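Local coordinates for protein sugar-binding transcriptional regulator, LacI family (Enterococcus faecalis, PDB 3CS3) that probably acts as a DNA-binding transcription factor of the LacI family, with a sugar-binding-like domain that may tune gene expression to a small-molecule effector, at residues F113-L124 and Q175-F184; P223-S231 and I257-F267. All coordinates share one frame; numbering follows the deposited sequence. Where two conformers were deposited one is given.

Both contacts belong to the two-lobed, periplasmic-binding-protein-like domain, and their centres lie 16 Å apart. Interaction 1 pairs two neighbouring strands of the four-stranded parallel sheet in one lobe; interaction 2 is an antiparallel pair at the edge of the larger, mixed sheet, in the hinge region where the chain passes between the lobes. They meet through Phe267, whose CE1 is 3.6 Å from Phe113 CE1, the ring planes about 60° apart, while its CZ reaches Val116 CG1, also at 3.6 Å. In relatives the effector sits in the cleft between the lobes. Glycerol, probably from the crystallisation liquor, lies about 4 Å from the side chain of Tyr230; such molecules often mark pockets.

Interaction 1. Residues F113-L124 and Q175-F184; sequences FVNVGSKKVLLL and QTEPVDVFAF
Phe113, in the last turn of helix 102-115, lays its ring edge along strand 179-183, with CE1 beside Asp180 CB and CZ 3.3 Å from Val181 O. Strand 121-124 follows the helix and runs parallel to 179-183, as central neighbours of the four-stranded sheet in an alpha/beta lobe of the periplasmic-binding-protein type. Leu122 and Leu124 alternate with Phe182 and Phe184 in the backbone bonds; Leu122 N donates to Asp180 O at 2.7 Å and its O accepts from Phe182 N at 2.8 Å.

Gly117, with positive phi, closes the helix in a Schellman motif, and the turn beyond it brings Ser118 to the carboxylate of Asp180. Ser118 OG stands 2.9 Å from Asp180 OD2 and also near Phe113 O. Asp180 OD2 has a stronger partner in Arg208, a salt bridge that ties strand 179-183 to the next strand, 207-210. Where the pairing begins, a water accepts from Asp180 N and donates to Lys120 O, bridging the two backbones.

On the face carrying Leu123 and Phe182, Leu123 CD2 meets the edge of the Phe182 ring, 3.9 Å from Phe182 CD2, and one face of that ring is covered by Phe184 CD2. A chi1 of 178° swings the Phe182 ring away from strand 121-124, toward helix 131-146. On the other face, Leu122 CD1 packs on Val179 CG1. At the less ordered end, Lys120 bends at chi2 and chi3 to cross Gln175 at about a right angle, and its NZ donates to Gln175 OE1 at 3.0 Å.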
loop_
_atom_site.group_PDB
_atom_site.type_symbol
_atom_site.label_atom_id
_atom_site.label_comp_id
_atom_site.label_asym_id
_atom_site.label_seq_id
_atom_site.Cartn_x
_atom_site.Cartn_y
_atom_site.Cartn_z
ATOM N N PHE A 113 -9.416 -17.803 21.803
ATOM C CA PHE A 113 -10.856 -18.072 21.803
ATOM C C PHE A 113 -11.198 -19.200 22.773
ATOM O O PHE A 113 -12.197 -19.118 23.482
ATOM C CB PHE A 113 -11.370 -18.401 20.403
ATOM C CG PHE A 113 -11.251 -17.261 19.425
ATOM C CD1 PHE A 113 -12.265 -16.313 19.312
ATOM C CD2 PHE A 113 -10.128 -17.147 18.602
ATOM C CE1 PHE A 113 -12.156 -15.263 18.397
ATOM C CE2 PHE A 113 -10.002 -16.107 17.696
ATOM C CZ PHE A 113 -11.022 -15.156 17.592
ATOM N N VAL A 114 -10.354 -20.235 22.805
ATOM C CA VAL A 114 -10.468 -21.321 23.783
ATOM C C VAL A 114 -10.358 -20.778 25.213
ATOM O O VAL A 114 -11.275 -20.969 26.015
ATOM C CB VAL A 114 -9.413 -22.443 23.548
ATOM C CG1 VAL A 114 -9.398 -23.437 24.704
ATOM C CG2 VAL A 114 -9.669 -23.168 22.234
ATOM N N ASN A 115 -9.264 -20.072 25.505
ATOM C CA ASN A 115 -8.975 -19.542 26.846
ATOM C C ASN A 115 -10.045 -18.620 27.426
ATOM O O ASN A 115 -10.153 -18.490 28.646
ATOM C CB ASN A 115 -7.614 -18.833 26.868
ATOM C CG ASN A 115 -6.440 -19.801 26.771
ATOM O OD1 ASN A 115 -6.620 -21.016 26.698
ATOM N ND2 ASN A 115 -5.228 -19.258 26.763
ATOM N N VAL A 116 -10.832 -17.999 26.549
ATOM C CA VAL A 116 -11.926 -17.116 26.950
ATOM C C VAL A 116 -13.272 -17.876 27.040
ATOM O O VAL A 116 -14.270 -17.351 27.542
ATOM C CB VAL A 116 -12.000 -15.868 26.003
ATOM C CG1 VAL A 116 -12.921 -16.109 24.801
ATOM C CG2 VAL A 116 -12.420 -14.627 26.767
ATOM N N GLY A 117 -13.285 -19.116 26.554
ATOM C CA GLY A 117 -14.485 -19.948 26.565
ATOM C C GLY A 117 -15.529 -19.567 25.531
ATOM O O GLY A 117 -16.715 -19.437 25.858
ATOM N N SER A 118 -15.088 -19.407 24.284
ATOM C CA SER A 118 -15.972 -19.040 23.183
ATOM C C SER A 118 -17.039 -20.097 22.924
ATOM O O SER A 118 -16.773 -21.296 23.013
ATOM C CB SER A 118 -15.162 -18.797 21.912
ATOM O OG SER A 118 -14.248 -17.735 22.105
ATOM N N LYS A 119 -18.244 -19.637 22.601
ATOM C CA LYS A 119 -19.379 -20.519 22.347
ATOM C C LYS A 119 -19.510 -20.868 20.867
ATOM O O LYS A 119 -20.071 -21.906 20.521
ATOM C CB LYS A 119 -20.678 -19.887 22.870
ATOM C CG LYS A 119 -20.691 -19.608 24.380
ATOM C CD LYS A 119 -20.600 -20.899 25.194
ATOM C CE LYS A 119 -20.334 -20.623 26.667
ATOM N NZ LYS A 119 -20.104 -21.887 27.426
ATOM N N LYS A 120 -19.014 -19.977 20.012
ATOM C CA LYS A 120 -18.902 -20.200 18.572
ATOM C C LYS A 120 -17.828 -19.257 18.030
ATOM O O LYS A 120 -17.713 -18.111 18.473
ATOM C CB LYS A 120 -20.230 -19.934 17.847
ATOM C CG LYS A 120 -20.336 -20.655 16.502
ATOM C CD LYS A 120 -20.956 -19.793 15.411
ATOM C CE LYS A 120 -22.469 -19.920 15.362
ATOM N NZ LYS A 120 -23.017 -19.387 14.082
ATOM N N VAL A 121 -17.037 -19.740 17.077
ATOM C CA VAL A 121 -16.019 -18.917 16.445
ATOM C C VAL A 121 -16.328 -18.809 14.960
ATOM O O VAL A 121 -16.523 -19.813 14.289
ATOM C CB VAL A 121 -14.594 -19.474 16.683
ATOM C CG1 VAL A 121 -13.549 -18.684 15.889
ATOM C CG2 VAL A 121 -14.250 -19.421 18.161
ATOM N N LEU A 122 -16.396 -17.581 14.456
ATOM C CA LEU A 122 -16.599 -17.355 13.031
ATOM C C LEU A 122 -15.239 -17.167 12.355
ATOM O O LEU A 122 -14.446 -16.316 12.755
ATOM C CB LEU A 122 -17.564 -16.180 12.787
ATOM C CG LEU A 122 -19.029 -16.459 13.180
ATOM C CD1 LEU A 122 -19.342 -16.084 14.628
ATOM C CD2 LEU A 122 -19.992 -15.746 12.273
ATOM N N LEU A 123 -14.961 -18.004 11.361
ATOM C CA LEU A 123 -13.658 -18.027 10.710
ATOM C C LEU A 123 -13.738 -17.330 9.365
ATOM O O LEU A 123 -14.169 -17.917 8.375
ATOM C CB LEU A 123 -13.138 -19.466 10.550
ATOM C CG LEU A 123 -12.949 -20.347 11.797
ATOM C CD1 LEU A 123 -12.745 -21.808 11.397
ATOM C CD2 LEU A 123 -11.793 -19.870 12.684
ATOM N N LEU A 124 -13.335 -16.062 9.346
ATOM C CA LEU A 124 -13.315 -15.274 8.119
ATOM C C LEU A 124 -12.006 -15.565 7.385
ATOM O O LEU A 124 -10.937 -15.065 7.752
ATOM C CB LEU A 124 -13.483 -13.783 8.445
ATOM C CG LEU A 124 -13.535 -12.711 7.347
ATOM C CD1 LEU A 124 -14.358 -13.129 6.120
ATOM C CD2 LEU A 124 -14.054 -11.400 7.940
ATOM N N GLN A 175 -26.749 -14.431 15.966
ATOM C CA GLN A 175 -25.541 -15.104 16.431
ATOM C C GLN A 175 -25.542 -15.210 17.956
ATOM O O GLN A 175 -26.506 -14.799 18.607
ATOM C CB GLN A 175 -24.295 -14.352 15.945
ATOM C CG GLN A 175 -24.180 -14.197 14.425
ATOM C CD GLN A 175 -23.672 -15.450 13.719
ATOM O OE1 GLN A 175 -23.126 -16.364 14.345
ATOM N NE2 GLN A 175 -23.844 -15.488 12.401
ATOM N N THR A 176 -24.462 -15.755 18.517
ATOM C CA THR A 176 -24.314 -15.913 19.970
ATOM C C THR A 176 -24.053 -14.549 20.637
ATOM O O THR A 176 -23.827 -13.555 19.939
ATOM C CB THR A 176 -23.203 -16.944 20.325
ATOM O OG1 THR A 176 -23.025 -17.856 19.236
ATOM C CG2 THR A 176 -23.571 -17.739 21.576
ATOM N N GLU A 177 -24.084 -14.516 21.973
ATOM C CA GLU A 177 -24.134 -13.264 22.749
ATOM C C GLU A 177 -22.988 -12.285 22.417
ATOM O O GLU A 177 -23.267 -11.167 21.973
ATOM C CB GLU A 177 -24.303 -13.522 24.265
ATOM C CG GLU A 177 -25.124 -14.774 24.644
ATOM C CD GLU A 177 -26.536 -14.791 24.057
ATOM O OE1 GLU A 177 -27.251 -13.770 24.167
ATOM O OE2 GLU A 177 -26.926 -15.834 23.487
ATOM N N PRO A 178 -21.709 -12.682 22.623
ATOM C CA PRO A 178 -20.713 -11.993 21.798
ATOM C C PRO A 178 -20.437 -12.745 20.485
ATOM O O PRO A 178 -20.398 -13.980 20.468
ATOM C CB PRO A 178 -19.463 -11.974 22.690
ATOM C CG PRO A 178 -19.756 -12.920 23.857
ATOM C CD PRO A 178 -21.062 -13.607 23.571
ATOM N N VAL A 179 -20.274 -12.001 19.393
ATOM C CA VAL A 179 -19.881 -12.585 18.110
ATOM C C VAL A 179 -18.354 -12.675 18.051
ATOM O O VAL A 179 -17.667 -11.657 18.045
ATOM C CB VAL A 179 -20.406 -11.762 16.906
ATOM C CG1 VAL A 179 -19.970 -12.395 15.588
ATOM C CG2 VAL A 179 -21.918 -11.637 16.954
ATOM N N ASP A 180 -17.829 -13.896 18.013
ATOM C CA ASP A 180 -16.385 -14.103 18.007
ATOM C C ASP A 180 -15.874 -14.397 16.608
ATOM O O ASP A 180 -16.320 -15.348 15.964
ATOM C CB ASP A 180 -15.992 -15.193 19.003
ATOM C CG ASP A 180 -16.207 -14.761 20.444
ATOM O OD1 ASP A 180 -16.544 -13.579 20.669
ATOM O OD2 ASP A 180 -16.034 -15.594 21.356
ATOM N N VAL A 181 -14.954 -13.551 16.138
ATOM C CA VAL A 181 -14.432 -13.628 14.774
ATOM C C VAL A 181 -12.911 -13.778 14.749
ATOM O O VAL A 181 -12.187 -13.009 15.388
ATOM C CB VAL A 181 -14.826 -12.382 13.921
ATOM C CG1 VAL A 181 -14.358 -12.545 12.470
ATOM C CG2 VAL A 181 -16.338 -12.134 13.957
ATOM N N PHE A 182 -12.435 -14.780 14.017
ATOM C CA PHE A 182 -11.027 -14.865 13.666
ATOM C C PHE A 182 -10.920 -14.502 12.192
ATOM O O PHE A 182 -11.296 -15.286 11.319
ATOM C CB PHE A 182 -10.463 -16.257 13.975
ATOM C CG PHE A 182 -9.014 -16.449 13.587
ATOM C CD1 PHE A 182 -8.108 -15.384 13.577
ATOM C CD2 PHE A 182 -8.543 -17.723 13.277
ATOM C CE1 PHE A 182 -6.777 -15.578 13.213
ATOM C CE2 PHE A 182 -7.207 -17.927 12.924
ATOM C CZ PHE A 182 -6.324 -16.853 12.892
ATOM N N ALA A 183 -10.455 -13.276 11.938
ATOM C CA ALA A 183 -10.212 -12.790 10.584
ATOM C C ALA A 183 -8.817 -13.233 10.181
ATOM O O ALA A 183 -7.872 -13.083 10.952
ATOM C CB ALA A 183 -10.334 -11.291 10.531
ATOM N N PHE A 184 -8.694 -13.800 8.984
ATOM C CA PHE A 184 -7.446 -14.445 8.568
ATOM C C PHE A 184 -6.392 -13.432 8.128
ATOM O O PHE A 184 -5.209 -13.770 8.034
ATOM C CB PHE A 184 -7.695 -15.523 7.497
ATOM C CG PHE A 184 -8.148 -16.865 8.058
ATOM C CD1 PHE A 184 -8.023 -18.024 7.293
ATOM C CD2 PHE A 184 -8.681 -16.977 9.350
ATOM C CE1 PHE A 184 -8.444 -19.261 7.786
ATOM C CE2 PHE A 184 -9.098 -18.210 9.853
ATOM C CZ PHE A 184 -8.972 -19.355 9.073
HETATM O O HOH W 1 -19.574 -16.257 18.050
#

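Interaction 2. Residues P223-S231 and I257-F267; sequences PRLATIAYS and IYTRFIEGESF. With SO4 (sulfate ion), chain C.
Strands 227-229 and 260-262 pair antiparallel, with Thr227-Ile262 and Ala229-Arg260 as hydrogen-bonded pairs around the non-hydrogen-bonded pair Ile228-Phe261, and the N-to-C directions of these short strands lie 136° apart, well short of 180°. The pair belongs to two of the three connections between the lobes expected of the periplasmic-binding-protein fold. Four bonds hold it, the shortest from Ala229 N to Arg260 O at 2.7 Å.

On the face bearing Ile228 and Phe261, the two side chains meet at about a right angle, Ile228 CD1 touching the ring edge 4.0 Å from Phe261 CD1. Phe261 holds its CG trans to the backbone N (chi1 171°), which sends the ring back along the partner strand, where CE1 reaches Ala226 CB. Ile228 CG2 packs against Thr259 CB at 3.5 Å. Residues of helix 102-115 back this face, Ala109 and Gln112 among them.

On the other face Ala229 CB touches two longer side chains, Ile262 CD1 at 3.6 Å and the guanidinium of Arg260, one face of which lies over the methyl. Thr227 lies on the same side, its hydroxyl hydrogen-bonded to Asp186 and to the backbone of Asn214.

Beyond the strands the pairing passes to a type I turn, Gly264 to Phe267. Ser266 bonds segment 223-231 twice: its N donates to Arg224 O, and its OG, set between the backbone N and the carbonyl carbon (chi1 73°), accepts from Ala226 N at 3.0 Å. The same hydroxyl also bonds Ile209 O, joining the turn to strand 207-210. At the far end a water bridges Ser231 N and Tyr258 O, and Tyr258 OH donates to O1 of a sulfate, probably from the crystallisation liquor, at 2.6 Å and in the plane of the tyrosine ring.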
loop_
_atom_site.group_PDB
_atom_site.type_symbol
_atom_site.label_atom_id
_atom_site.label_comp_id
_atom_site.label_asym_id
_atom_site.label_seq_id
_atom_site.Cartn_x
_atom_site.Cartn_y
_atom_site.Cartn_z
ATOM N N PRO A 223 -11.236 -0.030 19.116
ATOM C CA PRO A 223 -10.030 -0.279 19.919
ATOM C C PRO A 223 -8.946 -1.029 19.135
ATOM O O PRO A 223 -9.203 -1.453 18.008
ATOM C CB PRO A 223 -10.561 -1.153 21.046
ATOM C CG PRO A 223 -11.656 -1.943 20.415
ATOM C CD PRO A 223 -12.277 -1.044 19.375
ATOM N N ARG A 224 -7.755 -1.171 19.724
ATOM C CA ARG A 224 -6.596 -1.788 19.055
ATOM C C ARG A 224 -6.889 -3.225 18.628
ATOM O O ARG A 224 -7.351 -4.049 19.425
ATOM C CB ARG A 224 -5.332 -1.681 19.939
ATOM C CG ARG A 224 -4.363 -2.867 19.916
ATOM C CD ARG A 224 -3.054 -2.613 19.192
ATOM N NE ARG A 224 -2.987 -3.287 17.895
ATOM C CZ ARG A 224 -1.862 -3.712 17.315
ATOM N NH1 ARG A 224 -0.686 -3.554 17.911
ATOM N NH2 ARG A 224 -1.913 -4.295 16.127
ATOM N N LEU A 225 -6.654 -3.499 17.349
ATOM C CA LEU A 225 -6.935 -4.806 16.772
ATOM C C LEU A 225 -5.919 -5.842 17.239
ATOM O O LEU A 225 -4.737 -5.770 16.886
ATOM C CB LEU A 225 -6.978 -4.730 15.243
ATOM C CG LEU A 225 -7.117 -6.038 14.449
ATOM C CD1 LEU A 225 -8.423 -6.763 14.756
ATOM C CD2 LEU A 225 -7.007 -5.755 12.966
ATOM N N ALA A 226 -6.396 -6.784 18.055
ATOM C CA ALA A 226 -5.622 -7.958 18.470
ATOM C C ALA A 226 -5.283 -8.775 17.228
ATOM O O ALA A 226 -6.123 -8.944 16.333
ATOM C CB ALA A 226 -6.416 -8.793 19.460
ATOM N N THR A 227 -4.049 -9.259 17.157
ATOM C CA THR A 227 -3.523 -9.748 15.885
ATOM C C THR A 227 -2.326 -10.665 16.056
ATOM O O THR A 227 -1.774 -10.789 17.150
ATOM C CB THR A 227 -3.130 -8.555 14.949
ATOM O OG1 THR A 227 -2.790 -9.045 13.647
ATOM C CG2 THR A 227 -1.952 -7.757 15.534
ATOM N N ILE A 228 -1.938 -11.304 14.957
ATOM C CA ILE A 228 -0.746 -12.142 14.911
ATOM C C ILE A 228 0.350 -11.405 14.140
ATOM O O ILE A 228 0.179 -11.047 12.977
ATOM C CB ILE A 228 -1.038 -13.512 14.264
ATOM C CG1 ILE A 228 -2.221 -14.225 14.959
ATOM C CG2 ILE A 228 0.211 -14.365 14.249
ATOM C CD1 ILE A 228 -1.960 -14.684 16.400
ATOM N N ALA A 229 1.469 -11.179 14.814
ATOM C CA ALA A 229 2.557 -10.378 14.289
ATOM C C ALA A 229 3.735 -11.226 13.883
ATOM O O ALA A 229 3.989 -12.270 14.467
ATOM C CB ALA A 229 2.999 -9.373 15.318
ATOM N N TYR A 230 4.454 -10.749 12.875
ATOM C CA TYR A 230 5.714 -11.331 12.441
ATOM C C TYR A 230 6.565 -10.186 11.883
ATOM O O TYR A 230 6.046 -9.097 11.609
ATOM C CB TYR A 230 5.469 -12.430 11.391
ATOM C CG TYR A 230 4.502 -12.039 10.288
ATOM C CD1 TYR A 230 3.146 -12.360 10.371
ATOM C CD2 TYR A 230 4.946 -11.347 9.156
ATOM C CE1 TYR A 230 2.251 -11.991 9.356
ATOM C CE2 TYR A 230 4.069 -10.979 8.140
ATOM C CZ TYR A 230 2.725 -11.304 8.244
ATOM O OH TYR A 230 1.873 -10.936 7.231
ATOM N N SER A 231 7.864 -10.412 11.730
ATOM C CA SER A 231 8.723 -9.402 11.118
ATOM C C SER A 231 8.573 -9.415 9.597
ATOM O O SER A 231 9.043 -10.347 8.927
ATOM C CB SER A 231 10.183 -9.621 11.511
ATOM O OG SER A 231 10.971 -8.507 11.126
ATOM N N ILE A 257 8.894 -18.029 8.681
ATOM C CA ILE A 257 8.893 -16.782 9.427
ATOM C C ILE A 257 7.936 -16.961 10.606
ATOM O O ILE A 257 6.750 -17.241 10.416
ATOM C CB ILE A 257 8.478 -15.591 8.514
ATOM C CG1 ILE A 257 9.508 -15.392 7.385
ATOM C CG2 ILE A 257 8.239 -14.298 9.322
ATOM C CD1 ILE A 257 10.926 -15.012 7.844
ATOM N N TYR A 258 8.459 -16.815 11.822
ATOM C CA TYR A 258 7.696 -17.178 13.016
ATOM C C TYR A 258 6.911 -16.014 13.595
ATOM O O TYR A 258 7.235 -14.850 13.352
ATOM C CB TYR A 258 8.577 -17.911 14.043
ATOM C CG TYR A 258 9.023 -19.257 13.507
ATOM C CD1 TYR A 258 8.147 -20.339 13.496
ATOM C CD2 TYR A 258 10.298 -19.434 12.955
ATOM C CE1 TYR A 258 8.525 -21.572 12.982
ATOM C CE2 TYR A 258 10.689 -20.674 12.427
ATOM C CZ TYR A 258 9.797 -21.735 12.451
ATOM O OH TYR A 258 10.153 -22.967 11.947
ATOM N N THR A 259 5.856 -16.349 14.334
ATOM C CA THR A 259 4.829 -15.388 14.725
ATOM C C THR A 259 4.628 -15.273 16.240
ATOM O O THR A 259 5.088 -16.119 17.011
ATOM C CB THR A 259 3.463 -15.755 14.096
ATOM O OG1 THR A 259 3.050 -17.042 14.567
ATOM C CG2 THR A 259 3.527 -15.776 12.567
ATOM N N ARG A 260 3.921 -14.219 16.644
ATOM C CA ARG A 260 3.513 -14.009 18.028
ATOM C C ARG A 260 2.159 -13.306 18.075
ATOM O O ARG A 260 1.817 -12.538 17.170
ATOM C CB ARG A 260 4.572 -13.214 18.806
ATOM C CG ARG A 260 4.656 -11.727 18.481
ATOM C CD ARG A 260 5.955 -11.106 18.990
ATOM N NE ARG A 260 5.822 -9.664 19.211
ATOM C CZ ARG A 260 6.001 -8.726 18.281
ATOM N NH1 ARG A 260 6.330 -9.054 17.035
ATOM N NH2 ARG A 260 5.851 -7.445 18.601
ATOM N N PHE A 261 1.380 -13.590 19.118
ATOM C CA PHE A 261 0.112 -12.906 19.342
ATOM C C PHE A 261 0.354 -11.547 20.003
ATOM O O PHE A 261 1.167 -11.428 20.920
ATOM C CB PHE A 261 -0.846 -13.779 20.181
ATOM C CG PHE A 261 -2.100 -13.061 20.630
ATOM C CD1 PHE A 261 -3.091 -12.722 19.716
ATOM C CD2 PHE A 261 -2.286 -12.725 21.969
ATOM C CE1 PHE A 261 -4.247 -12.055 20.120
ATOM C CE2 PHE A 261 -3.439 -12.059 22.384
ATOM C CZ PHE A 261 -4.422 -11.719 21.454
ATOM N N ILE A 262 -0.346 -10.525 19.520
ATOM C CA ILE A 262 -0.276 -9.194 20.108
ATOM C C ILE A 262 -1.665 -8.825 20.596
ATOM O O ILE A 262 -2.607 -8.740 19.798
ATOM C CB ILE A 262 0.240 -8.124 19.099
ATOM C CG1 ILE A 262 1.708 -8.385 18.741
ATOM C CG2 ILE A 262 0.036 -6.694 19.651
ATOM C CD1 ILE A 262 2.418 -7.188 18.142
ATOM N N GLU A 263 -1.784 -8.614 21.905
ATOM C CA GLU A 263 -3.082 -8.375 22.528
ATOM C C GLU A 263 -3.661 -7.013 22.185
ATOM O O GLU A 263 -2.936 -6.042 21.966
ATOM C CB GLU A 263 -3.038 -8.610 24.045
ATOM C CG GLU A 263 -1.957 -7.846 24.803
ATOM C CD GLU A 263 -1.932 -8.179 26.292
ATOM O OE1 GLU A 263 -0.839 -8.119 26.894
ATOM O OE2 GLU A 263 -3.001 -8.503 26.859
ATOM N N GLY A 264 -4.983 -6.969 22.112
ATOM C CA GLY A 264 -5.696 -5.753 21.783
ATOM C C GLY A 264 -7.080 -5.762 22.384
ATOM O O GLY A 264 -7.686 -6.824 22.555
ATOM N N GLU A 265 -7.591 -4.566 22.664
ATOM C CA GLU A 265 -8.892 -4.415 23.318
ATOM C C GLU A 265 -10.079 -4.799 22.428
ATOM O O GLU A 265 -11.237 -4.744 22.861
ATOM C CB GLU A 265 -9.055 -2.997 23.883
ATOM C CG GLU A 265 -8.630 -2.851 25.338
ATOM C CD GLU A 265 -9.748 -3.186 26.309
ATOM O OE1 GLU A 265 -9.561 -4.100 27.141
ATOM O OE2 GLU A 265 -10.815 -2.539 26.239
ATOM N N SER A 266 -9.793 -5.218 21.191
ATOM C CA SER A 266 -10.820 -5.772 20.293
ATOM C C SER A 266 -11.178 -7.200 20.703
ATOM O O SER A 266 -12.234 -7.714 20.344
ATOM C CB SER A 266 -10.352 -5.767 18.840
ATOM O OG SER A 266 -9.369 -6.762 18.603
ATOM N N PHE A 267 -10.268 -7.838 21.431
ATOM C CA PHE A 267 -10.515 -9.134 22.026
ATOM C C PHE A 267 -10.008 -9.102 23.466
ATOM O O PHE A 267 -8.834 -9.382 23.715
ATOM C CB PHE A 267 -9.819 -10.237 21.221
ATOM C CG PHE A 267 -10.211 -11.629 21.633
ATOM C CD1 PHE A 267 -11.377 -12.210 21.138
ATOM C CD2 PHE A 267 -9.418 -12.362 22.508
ATOM C CE1 PHE A 267 -11.747 -13.491 21.516
ATOM C CE2 PHE A 267 -9.783 -13.649 22.890
ATOM C CZ PHE A 267 -10.945 -14.213 22.391
HETATM S S SO4 C . 12.794 -23.289 9.537
HETATM O O1 SO4 C . 12.540 -23.424 10.961
HETATM O O2 SO4 C . 14.083 -23.885 9.194
HETATM O O3 SO4 C . 11.752 -23.954 8.757
HETATM O O4 SO4 C . 12.805 -21.861 9.246
HETATM O O HOH W 2 9.148 -12.644 12.819
#